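Local coordinates for protein tryptophan--tRNA ligase (Pyrococcus horikoshii, PDB 3JXE) that catalyses the ATP-dependent attachment of L-tryptophan to tRNA(Trp), releasing AMP and diphosphate, as a class I aminoacyl-tRNA synthetase, at residues V7-Y18 with K242-K253; D33-L41 with Y61-E69. All coordinates share one frame; numbering follows the deposited sequence.

Contact 1 is a surface contact beside the adenine of the bound tryptophanyl-5'AMP, while contact 2 is partly buried and lies farther from the centre of the chain, about 21 Å against 15 Å. Their centres are about 29 Å apart, their nearest atoms about 11 Å, and the helices of contact 2 fall within the span of chain that contact 1 closes. Neither shares an element with the other. Contact 1 joins a small hairpin and the turn after it to a loop, through two hydrogen bonds from backbone N-H groups and valine and lysine contacts round Y18 and F243. Contact 2 pairs two helices through leucine, threonine and tyrosine side chains and one salt bridge.

Contact 1: V7-Y18 with K242-K253; sequences VTPWEVEGVVDY and KFVPSLTSLSGK. With TYM (tryptophanyl-5'AMP), chain E; SO4 (sulfate ion), chain F.
G252 N gives G14 O a nearly straight hydrogen bond of 2.9 Å, with an angle of 171° at the hydrogen, although it approaches from above the carbonyl plane. The second bond between V7-Y18 and K242-K253 also starts from a backbone amide of the loop: F243 N reaches the phenol oxygen Y18 OH at 3.0 Å. Close to the first, G252 CA makes a CA-H...O contact with V12 O, and S251 CB packs against the backbone of G14 and V15.

The aromatic contacts centre on Y18. Its ring is sandwiched between V16 CG2 over the middle of one face and K242 CG over the other, the latter a CH-pi contact 3.7 Å from the ring centroid and only 9° off the normal. The K242 chain, extended beyond CG, carries its ammonium end away from the hairpin.

Apolar contacts gather round F243, whose CZ meets V12 CG2 at 3.7 Å, while V7 CG1 and V16 CG1 lie at the ring's edge. V12 CG1, anti to the backbone N (chi1 178°), meets CE1 of the same ring, leaving CG2 to touch the K253 chain as well.

The same loop binds the ligand. V244 N donates to adenine N1 of tryptophanyl-5'AMP at 2.8 Å, and V244 O accepts a weak bond from N6. K253 NZ donates to adenine N7 at 3.3 Å and weakly to a sulfate, which H87 and H90 of the HIGH region also bind. K253 opens the KMSKS region, and this is the adenine end of a class I synthetase active site.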
loop_
_atom_site.group_PDB
_atom_site.type_symbol
_atom_site.label_atom_id
_atom_site.label_comp_id
_atom_site.label_asym_id
_atom_site.label_seq_id
_atom_site.Cartn_x
_atom_site.Cartn_y
_atom_site.Cartn_z
ATOM N N VAL B 7 13.656 7.653 -21.786
ATOM C CA VAL B 7 14.142 7.684 -20.403
ATOM C C VAL B 7 12.959 7.669 -19.431
ATOM O O VAL B 7 12.355 8.707 -19.145
ATOM C CB VAL B 7 15.077 8.901 -20.119
ATOM C CG1 VAL B 7 15.520 8.922 -18.659
ATOM C CG2 VAL B 7 16.299 8.873 -21.022
ATOM N N THR B 8 12.626 6.475 -18.948
ATOM C CA THR B 8 11.586 6.294 -17.935
ATOM C C THR B 8 12.229 5.690 -16.685
ATOM O O THR B 8 13.370 5.226 -16.747
ATOM C CB THR B 8 10.429 5.378 -18.437
ATOM O OG1 THR B 8 10.814 4.000 -18.326
ATOM C CG2 THR B 8 10.065 5.693 -19.887
ATOM N N PRO B 9 11.514 5.698 -15.542
ATOM C CA PRO B 9 12.050 5.063 -14.333
ATOM C C PRO B 9 12.281 3.549 -14.439
ATOM O O PRO B 9 12.669 2.924 -13.452
ATOM C CB PRO B 9 10.973 5.353 -13.281
ATOM C CG PRO B 9 10.223 6.521 -13.809
ATOM C CD PRO B 9 10.208 6.329 -15.285
ATOM N N TRP B 10 12.054 2.972 -15.619
ATOM C CA TRP B 10 12.188 1.523 -15.811
ATOM C C TRP B 10 13.000 1.108 -17.038
ATOM O O TRP B 10 13.406 -0.049 -17.147
ATOM C CB TRP B 10 10.814 0.850 -15.840
ATOM C CG TRP B 10 10.021 1.083 -14.600
ATOM C CD1 TRP B 10 10.129 0.412 -13.418
ATOM C CD2 TRP B 10 9.000 2.068 -14.412
ATOM N NE1 TRP B 10 9.236 0.914 -12.504
ATOM C CE2 TRP B 10 8.531 1.935 -13.088
ATOM C CE3 TRP B 10 8.435 3.052 -15.234
ATOM C CZ2 TRP B 10 7.521 2.746 -12.566
ATOM C CZ3 TRP B 10 7.431 3.858 -14.715
ATOM C CH2 TRP B 10 6.985 3.697 -13.392
ATOM N N GLU B 11 13.228 2.043 -17.960
ATOM C CA GLU B 11 14.001 1.755 -19.173
ATOM C C GLU B 11 14.682 2.988 -19.766
ATOM O O GLU B 11 14.123 4.085 -19.760
ATOM C CB GLU B 11 13.130 1.068 -20.235
ATOM C CG GLU B 11 11.843 1.806 -20.581
ATOM C CD GLU B 11 11.082 1.158 -21.719
ATOM O OE1 GLU B 11 11.608 1.131 -22.855
ATOM O OE2 GLU B 11 9.949 0.686 -21.478
ATOM N N VAL B 12 15.899 2.786 -20.267
ATOM C CA VAL B 12 16.648 3.821 -20.977
ATOM C C VAL B 12 17.130 3.254 -22.313
ATOM O O VAL B 12 17.945 2.329 -22.347
ATOM C CB VAL B 12 17.845 4.355 -20.145
ATOM C CG1 VAL B 12 18.636 5.393 -20.936
ATOM C CG2 VAL B 12 17.362 4.956 -18.834
ATOM N N GLU B 13 16.614 3.808 -23.410
ATOM C CA GLU B 13 16.927 3.312 -24.751
ATOM C C GLU B 13 17.482 4.408 -25.654
ATOM O O GLU B 13 17.017 5.545 -25.614
ATOM C CB GLU B 13 15.685 2.693 -25.394
ATOM C CG GLU B 13 15.223 1.386 -24.751
ATOM C CD GLU B 13 13.853 0.928 -25.240
ATOM O OE1 GLU B 13 13.181 1.683 -25.989
ATOM O OE2 GLU B 13 13.444 -0.195 -24.868
ATOM N N GLY B 14 18.479 4.055 -26.462
ATOM C CA GLY B 14 19.072 4.984 -27.425
ATOM C C GLY B 14 20.084 5.944 -26.825
ATOM O O GLY B 14 20.242 6.010 -25.603
ATOM N N VAL B 15 20.781 6.679 -27.692
ATOM C CA VAL B 15 21.743 7.693 -27.249
ATOM C C VAL B 15 21.007 8.862 -26.606
ATOM O O VAL B 15 20.131 9.477 -27.218
ATOM C CB VAL B 15 22.710 8.173 -28.382
ATOM C CG1 VAL B 15 23.685 7.010 -28.775
ATOM C CG2 VAL B 15 21.909 8.704 -29.635
ATOM N N VAL B 16 21.358 9.147 -25.357
ATOM C CA VAL B 16 20.630 10.131 -24.564
ATOM C C VAL B 16 21.272 11.518 -24.631
ATOM O O VAL B 16 22.446 11.689 -24.301
ATOM C CB VAL B 16 20.425 9.642 -23.091
ATOM C CG1 VAL B 16 21.689 8.970 -22.544
ATOM C CG2 VAL B 16 19.966 10.776 -22.186
ATOM N N ASP B 17 20.495 12.496 -25.091
ATOM C CA ASP B 17 20.907 13.894 -25.062
ATOM C C ASP B 17 20.478 14.484 -23.724
ATOM O O ASP B 17 19.286 14.689 -23.475
ATOM C CB ASP B 17 20.292 14.673 -26.233
ATOM C CG ASP B 17 20.882 16.077 -26.396
ATOM O OD1 ASP B 17 21.477 16.623 -25.434
ATOM O OD2 ASP B 17 20.743 16.643 -27.503
ATOM N N TYR B 18 21.460 14.748 -22.866
ATOM C CA TYR B 18 21.201 15.228 -21.512
ATOM C C TYR B 18 20.736 16.683 -21.467
ATOM O O TYR B 18 20.037 17.083 -20.535
ATOM C CB TYR B 18 22.433 15.022 -20.623
ATOM C CG TYR B 18 22.770 13.565 -20.385
ATOM C CD1 TYR B 18 22.092 12.821 -19.420
ATOM C CD2 TYR B 18 23.765 12.930 -21.124
ATOM C CE1 TYR B 18 22.395 11.482 -19.198
ATOM C CE2 TYR B 18 24.078 11.589 -20.909
ATOM C CZ TYR B 18 23.390 10.872 -19.942
ATOM O OH TYR B 18 23.692 9.547 -19.723
ATOM N N LYS B 242 24.143 11.767 -14.622
ATOM C CA LYS B 242 24.064 11.119 -15.925
ATOM C C LYS B 242 24.067 9.604 -15.729
ATOM O O LYS B 242 24.042 9.115 -14.596
ATOM C CB LYS B 242 25.237 11.545 -16.814
ATOM C CG LYS B 242 25.197 12.994 -17.269
ATOM C CD LYS B 242 26.432 13.348 -18.083
ATOM C CE LYS B 242 26.480 14.840 -18.384
ATOM N NZ LYS B 242 27.709 15.209 -19.145
ATOM N N PHE B 243 24.086 8.862 -16.831
ATOM C CA PHE B 243 24.171 7.410 -16.762
ATOM C C PHE B 243 25.590 6.926 -17.017
ATOM O O PHE B 243 26.340 7.540 -17.779
ATOM C CB PHE B 243 23.216 6.757 -17.763
ATOM C CG PHE B 243 21.772 7.097 -17.541
ATOM C CD1 PHE B 243 21.053 7.782 -18.513
ATOM C CD2 PHE B 243 21.130 6.735 -16.360
ATOM C CE1 PHE B 243 19.714 8.100 -18.317
ATOM C CE2 PHE B 243 19.793 7.052 -16.154
ATOM C CZ PHE B 243 19.085 7.737 -17.135
ATOM N N VAL B 244 25.953 5.827 -16.366
ATOM C CA VAL B 244 27.190 5.125 -16.673
ATOM C C VAL B 244 26.912 4.219 -17.872
ATOM O O VAL B 244 26.036 3.354 -17.802
ATOM C CB VAL B 244 27.691 4.287 -15.475
ATOM C CG1 VAL B 244 29.061 3.689 -15.769
ATOM C CG2 VAL B 244 27.747 5.133 -14.218
ATOM N N PRO B 245 27.641 4.428 -18.984
ATOM C CA PRO B 245 27.410 3.633 -20.190
ATOM C C PRO B 245 27.950 2.210 -20.057
ATOM O O PRO B 245 28.827 1.958 -19.228
ATOM C CB PRO B 245 28.185 4.399 -21.265
ATOM C CG PRO B 245 29.278 5.082 -20.523
ATOM C CD PRO B 245 28.720 5.418 -19.171
ATOM N N SER B 246 27.419 1.291 -20.861
ATOM C CA SER B 246 27.922 -0.079 -20.893
ATOM C C SER B 246 29.235 -0.138 -21.672
ATOM O O SER B 246 29.590 0.816 -22.370
ATOM C CB SER B 246 26.881 -1.029 -21.496
ATOM O OG SER B 246 26.725 -0.820 -22.889
ATOM N N LEU B 247 29.950 -1.255 -21.544
ATOM C CA LEU B 247 31.247 -1.445 -22.198
ATOM C C LEU B 247 31.204 -1.245 -23.712
ATOM O O LEU B 247 31.923 -0.398 -24.250
ATOM C CB LEU B 247 31.812 -2.832 -21.878
ATOM C CG LEU B 247 32.586 -3.009 -20.571
ATOM C CD1 LEU B 247 32.668 -4.482 -20.197
ATOM C CD2 LEU B 247 33.980 -2.392 -20.666
ATOM N N THR B 248 30.358 -2.019 -24.388
ATOM C CA THR B 248 30.306 -2.011 -25.848
ATOM C C THR B 248 29.531 -0.812 -26.394
ATOM O O THR B 248 30.077 -0.008 -27.153
ATOM C CB THR B 248 29.701 -3.322 -26.414
ATOM O OG1 THR B 248 28.374 -3.499 -25.903
ATOM C CG2 THR B 248 30.560 -4.529 -26.032
ATOM N N SER B 249 28.269 -0.694 -25.989
ATOM C CA SER B 249 27.352 0.298 -26.551
ATOM C C SER B 249 27.528 1.702 -25.966
ATOM O O SER B 249 27.974 1.868 -24.827
ATOM C CB SER B 249 25.902 -0.172 -26.387
ATOM O OG SER B 249 25.003 0.682 -27.072
ATOM N N LEU B 250 27.182 2.708 -26.768
ATOM C CA LEU B 250 27.179 4.103 -26.330
ATOM C C LEU B 250 25.742 4.585 -26.102
ATOM O O LEU B 250 25.515 5.668 -25.553
ATOM C CB LEU B 250 27.921 5.001 -27.338
ATOM C CG LEU B 250 27.355 5.295 -28.740
ATOM C CD1 LEU B 250 28.016 6.541 -29.331
ATOM C CD2 LEU B 250 27.484 4.109 -29.704
ATOM N N SER B 251 24.783 3.765 -26.529
ATOM C CA SER B 251 23.361 4.036 -26.338
ATOM C C SER B 251 22.818 3.288 -25.118
ATOM O O SER B 251 23.385 2.278 -24.693
ATOM C CB SER B 251 22.567 3.663 -27.595
ATOM O OG SER B 251 22.460 2.258 -27.752
ATOM N N GLY B 252 21.713 3.789 -24.567
ATOM C CA GLY B 252 21.127 3.232 -23.351
ATOM C C GLY B 252 21.992 3.514 -22.138
ATOM O O GLY B 252 22.577 4.592 -22.018
ATOM N N LYS B 253 22.070 2.536 -21.240
ATOM C CA LYS B 253 22.908 2.631 -20.043
ATOM C C LYS B 253 23.410 1.247 -19.629
ATOM O O LYS B 253 23.030 0.238 -20.228
ATOM C CB LYS B 253 22.143 3.297 -18.889
ATOM C CG LYS B 253 20.956 2.498 -18.355
ATOM C CD LYS B 253 20.296 3.209 -17.187
ATOM C CE LYS B 253 19.160 2.386 -16.599
ATOM N NZ LYS B 253 19.650 1.221 -15.812
HETATM P P TYM E . 17.344 1.350 -9.479
HETATM O O1P TYM E . 17.424 0.252 -8.490
HETATM O O2P TYM E . 17.028 1.042 -10.891
HETATM O "O5'" TYM E . 18.732 2.165 -9.467
HETATM C "C5'" TYM E . 19.267 2.638 -8.225
HETATM C "C4'" TYM E . 20.031 3.954 -8.414
HETATM O "O4'" TYM E . 20.992 3.805 -9.496
HETATM C "C1'" TYM E . 20.751 4.849 -10.484
HETATM N N9 TYM E . 21.161 4.241 -11.789
HETATM C C4 TYM E . 22.233 4.586 -12.502
HETATM N N3 TYM E . 23.198 5.511 -12.339
HETATM C C2 TYM E . 24.171 5.649 -13.232
HETATM N N1 TYM E . 24.229 4.885 -14.313
HETATM C C6 TYM E . 23.299 3.940 -14.539
HETATM N N6 TYM E . 23.372 3.181 -15.628
HETATM C C5 TYM E . 22.264 3.770 -13.621
HETATM N N7 TYM E . 21.217 2.955 -13.549
HETATM C C8 TYM E . 20.549 3.240 -12.428
HETATM C "C2'" TYM E . 19.273 5.198 -10.323
HETATM O "O2'" TYM E . 19.041 6.547 -10.720
HETATM C "C3'" TYM E . 19.085 5.088 -8.814
HETATM O "O3'" TYM E . 19.534 6.295 -8.175
HETATM N NH3 TYM E . 12.715 2.580 -8.215
HETATM C CA TYM E . 14.119 2.875 -7.903
HETATM C CB TYM E . 14.370 2.662 -6.409
HETATM C CG TYM E . 14.192 3.978 -5.591
HETATM C CD2 TYM E . 14.932 5.152 -5.678
HETATM C CE2 TYM E . 14.412 6.062 -4.748
HETATM C CE3 TYM E . 16.012 5.522 -6.477
HETATM C CD1 TYM E . 13.266 4.199 -4.630
HETATM N NE1 TYM E . 13.396 5.496 -4.100
HETATM C CZ2 TYM E . 14.974 7.326 -4.623
HETATM C CZ3 TYM E . 16.570 6.796 -6.350
HETATM C CH2 TYM E . 16.051 7.698 -5.423
HETATM C C TYM E . 15.041 1.945 -8.700
HETATM O O TYM E . 14.643 0.840 -9.074
HETATM O OPP TYM E . 16.293 2.461 -8.937
HETATM S S SO4 F . 19.371 -1.926 -14.343
HETATM O O1 SO4 F . 18.527 -1.720 -15.518
HETATM O O2 SO4 F . 20.551 -1.073 -14.434
HETATM O O3 SO4 F . 18.635 -1.593 -13.127
HETATM O O4 SO4 F . 19.772 -3.326 -14.281
#

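Contact 2: D33-L41 with Y61-E69; sequences DLLEKTAEL and YDLILKDYE
K37 and E69 form the polar link between helices 33-41 and 61-69, a salt bridge in which K37 NZ donates to E69 OE2 at 2.8 Å. The ammonium meets the carboxylate on its syn side, 24° out of the carboxylate plane. A bend at chi2 (84°) in the lysine and a mostly extended glutamate chain bring the charges together, the two side chains crossing at about a right angle.

T38 is buried, and its OG1 probably donates to L35 O of its own helix, at a modelled distance too short to be taken literally. CG2 lies anti to the carbonyl carbon (OG1 at chi1 58°), which turns the methyl to the other helix, at the edge of the Y61 ring and 3.6 Å from L65 CD2. D67 lies off the interface, its carboxylate held by a salt bridge to R208.

The remaining contact is apolar. L65 is a knob in a hole formed by L34, K37, T38 and L41; its CD1 lies 3.7 Å from K37 CG, so the lysine supplies methylenes as well as its charge. Two walls of the hole also reach further: L34 CD2 to D62 CB, and L41 CD2 to E69 CG at 3.8 Å and to the edge of the Y68 ring.

The short axes run 20° from parallel and 11.0 Å apart at closest approach. Helix 61-69 packs on the central sheet, Y61 touching L239 and L210, and carries helix 33-41 at its side. The chemistry implies a mixed interface: three leucines make up nearly half of the buried surface, tyrosine, threonine and the chains of K37 and E69 supply most of the rest, and one ion pair lies at the margin.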
loop_
_atom_site.group_PDB
_atom_site.type_symbol
_atom_site.label_atom_id
_atom_site.label_comp_id
_atom_site.label_asym_id
_atom_site.label_seq_id
_atom_site.Cartn_x
_atom_site.Cartn_y
_atom_site.Cartn_z
ATOM N N ASP B 33 28.303 27.993 -10.449
ATOM C CA ASP B 33 28.229 28.790 -9.228
ATOM C C ASP B 33 27.806 27.949 -8.026
ATOM O O ASP B 33 28.338 28.116 -6.928
ATOM C CB ASP B 33 27.255 29.959 -9.413
ATOM C CG ASP B 33 27.632 30.860 -10.580
ATOM O OD1 ASP B 33 27.766 32.087 -10.360
ATOM O OD2 ASP B 33 27.795 30.345 -11.713
ATOM N N LEU B 34 26.849 27.047 -8.246
ATOM C CA LEU B 34 26.332 26.184 -7.183
ATOM C C LEU B 34 27.376 25.195 -6.667
ATOM O O LEU B 34 27.406 24.887 -5.474
ATOM C CB LEU B 34 25.075 25.440 -7.648
ATOM C CG LEU B 34 23.755 26.221 -7.651
ATOM C CD1 LEU B 34 22.713 25.498 -8.485
ATOM C CD2 LEU B 34 23.240 26.459 -6.235
ATOM N N LEU B 35 28.226 24.707 -7.569
ATOM C CA LEU B 35 29.316 23.802 -7.208
ATOM C C LEU B 35 30.298 24.460 -6.237
ATOM O O LEU B 35 30.674 23.865 -5.227
ATOM C CB LEU B 35 30.056 23.315 -8.460
ATOM C CG LEU B 35 29.576 22.053 -9.188
ATOM C CD1 LEU B 35 28.274 22.280 -9.941
ATOM C CD2 LEU B 35 30.653 21.574 -10.146
ATOM N N GLU B 36 30.696 25.693 -6.546
ATOM C CA GLU B 36 31.640 26.441 -5.716
ATOM C C GLU B 36 31.000 26.916 -4.413
ATOM O O GLU B 36 31.688 27.084 -3.404
ATOM C CB GLU B 36 32.218 27.625 -6.498
ATOM C CG GLU B 36 33.060 27.215 -7.707
ATOM C CD GLU B 36 33.303 28.353 -8.688
ATOM O OE1 GLU B 36 32.465 29.280 -8.768
ATOM O OE2 GLU B 36 34.336 28.314 -9.393
ATOM N N LYS B 37 29.684 27.126 -4.448
ATOM C CA LYS B 37 28.903 27.508 -3.270
ATOM C C LYS B 37 28.906 26.402 -2.206
ATOM O O LYS B 37 28.972 26.686 -1.005
ATOM C CB LYS B 37 27.470 27.873 -3.687
ATOM C CG LYS B 37 26.442 27.972 -2.555
ATOM C CD LYS B 37 26.438 29.331 -1.870
ATOM C CE LYS B 37 25.302 29.412 -0.856
ATOM N NZ LYS B 37 25.241 30.736 -0.175
ATOM N N THR B 38 28.840 25.151 -2.657
ATOM C CA THR B 38 28.860 23.990 -1.765
ATOM C C THR B 38 30.233 23.792 -1.131
ATOM O O THR B 38 30.332 23.475 0.055
ATOM C CB THR B 38 28.457 22.691 -2.495
ATOM O OG1 THR B 38 29.346 22.460 -3.592
ATOM C CG2 THR B 38 27.052 22.789 -3.022
ATOM N N ALA B 39 31.283 23.988 -1.928
ATOM C CA ALA B 39 32.665 23.834 -1.472
ATOM C C ALA B 39 33.028 24.804 -0.348
ATOM O O ALA B 39 33.878 24.497 0.491
ATOM C CB ALA B 39 33.626 23.986 -2.641
ATOM N N GLU B 40 32.378 25.969 -0.339
ATOM C CA GLU B 40 32.571 26.978 0.703
ATOM C C GLU B 40 31.934 26.558 2.026
ATOM O O GLU B 40 32.563 26.650 3.081
ATOM C CB GLU B 40 32.003 28.326 0.257
ATOM C CG GLU B 40 32.786 28.996 -0.863
ATOM C CD GLU B 40 32.035 30.153 -1.505
ATOM O OE1 GLU B 40 31.238 30.819 -0.808
ATOM O OE2 GLU B 40 32.248 30.397 -2.712
ATOM N N LEU B 41 30.685 26.099 1.956
ATOM C CA LEU B 41 29.931 25.670 3.134
ATOM C C LEU B 41 30.459 24.363 3.724
ATOM O O LEU B 41 30.433 24.171 4.941
ATOM C CB LEU B 41 28.445 25.532 2.792
ATOM C CG LEU B 41 27.650 26.829 2.626
ATOM C CD1 LEU B 41 26.590 26.687 1.544
ATOM C CD2 LEU B 41 27.028 27.262 3.950
ATOM N N TYR B 61 18.139 22.961 -5.536
ATOM C CA TYR B 61 19.384 22.715 -4.808
ATOM C C TYR B 61 19.924 23.992 -4.160
ATOM O O TYR B 61 20.569 23.940 -3.111
ATOM C CB TYR B 61 20.440 22.064 -5.709
ATOM C CG TYR B 61 21.681 21.636 -4.960
ATOM C CD1 TYR B 61 21.648 20.553 -4.083
ATOM C CD2 TYR B 61 22.885 22.318 -5.119
ATOM C CE1 TYR B 61 22.779 20.163 -3.384
ATOM C CE2 TYR B 61 24.024 21.930 -4.427
ATOM C CZ TYR B 61 23.962 20.854 -3.561
ATOM O OH TYR B 61 25.078 20.457 -2.868
ATOM N N ASP B 62 19.650 25.132 -4.789
ATOM C CA ASP B 62 19.979 26.437 -4.218
ATOM C C ASP B 62 19.179 26.706 -2.939
ATOM O O ASP B 62 19.635 27.436 -2.057
ATOM C CB ASP B 62 19.750 27.550 -5.247
ATOM C CG ASP B 62 18.340 27.549 -5.821
ATOM O OD1 ASP B 62 17.870 26.484 -6.281
ATOM O OD2 ASP B 62 17.702 28.624 -5.820
ATOM N N LEU B 63 17.995 26.105 -2.850
ATOM C CA LEU B 63 17.142 26.223 -1.670
ATOM C C LEU B 63 17.556 25.264 -0.550
ATOM O O LEU B 63 17.264 25.514 0.622
ATOM C CB LEU B 63 15.667 26.012 -2.038
ATOM C CG LEU B 63 14.906 27.155 -2.724
ATOM C CD1 LEU B 63 15.168 27.199 -4.228
ATOM C CD2 LEU B 63 13.412 27.023 -2.464
ATOM N N ILE B 64 18.230 24.171 -0.909
ATOM C CA ILE B 64 18.713 23.202 0.082
ATOM C C ILE B 64 19.958 23.725 0.811
ATOM O O ILE B 64 20.187 23.392 1.976
ATOM C CB ILE B 64 18.972 21.794 -0.540
ATOM C CG1 ILE B 64 18.705 20.685 0.478
ATOM C CG2 ILE B 64 20.381 21.665 -1.088
ATOM C CD1 ILE B 64 17.321 20.092 0.391
ATOM N N LEU B 65 20.747 24.543 0.114
ATOM C CA LEU B 65 21.948 25.157 0.680
ATOM C C LEU B 65 21.597 26.372 1.531
ATOM O O LEU B 65 22.234 26.624 2.557
ATOM C CB LEU B 65 22.919 25.567 -0.429
ATOM C CG LEU B 65 23.573 24.460 -1.255
ATOM C CD1 LEU B 65 24.135 25.039 -2.540
ATOM C CD2 LEU B 65 24.655 23.742 -0.457
ATOM N N LYS B 66 20.589 27.120 1.088
ATOM C CA LYS B 66 20.081 28.274 1.822
ATOM C C LYS B 66 19.561 27.848 3.194
ATOM O O LYS B 66 19.797 28.532 4.192
ATOM C CB LYS B 66 18.971 28.964 1.026
ATOM C CG LYS B 66 18.568 30.334 1.566
ATOM C CD LYS B 66 17.100 30.651 1.290
ATOM C CE LYS B 66 16.865 31.079 -0.154
ATOM N NZ LYS B 66 15.420 31.332 -0.415
ATOM N N ASP B 67 18.859 26.715 3.231
ATOM C CA ASP B 67 18.310 26.166 4.469
ATOM C C ASP B 67 19.401 25.727 5.445
ATOM O O ASP B 67 19.271 25.927 6.655
ATOM C CB ASP B 67 17.368 24.997 4.164
ATOM C CG ASP B 67 16.025 25.450 3.609
ATOM O OD1 ASP B 67 15.937 26.583 3.078
ATOM O OD2 ASP B 67 15.053 24.664 3.702
ATOM N N TYR B 68 20.467 25.132 4.914
ATOM C CA TYR B 68 21.600 24.692 5.728
ATOM C C TYR B 68 22.375 25.882 6.288
ATOM O O TYR B 68 22.776 25.878 7.455
ATOM C CB TYR B 68 22.531 23.778 4.920
ATOM C CG TYR B 68 23.789 23.365 5.659
ATOM C CD1 TYR B 68 23.746 22.400 6.670
ATOM C CD2 TYR B 68 25.024 23.938 5.346
ATOM C CE1 TYR B 68 24.900 22.020 7.352
ATOM C CE2 TYR B 68 26.183 23.565 6.021
ATOM C CZ TYR B 68 26.114 22.606 7.021
ATOM O OH TYR B 68 27.257 22.236 7.689
ATOM N N GLU B 69 22.571 26.892 5.442
ATOM C CA GLU B 69 23.276 28.119 5.809
ATOM C C GLU B 69 22.524 28.903 6.887
ATOM O O GLU B 69 23.140 29.530 7.751
ATOM C CB GLU B 69 23.486 28.987 4.567
ATOM C CG GLU B 69 24.544 30.072 4.709
ATOM C CD GLU B 69 24.916 30.710 3.377
ATOM O OE1 GLU B 69 26.022 31.285 3.286
ATOM O OE2 GLU B 69 24.110 30.634 2.420
#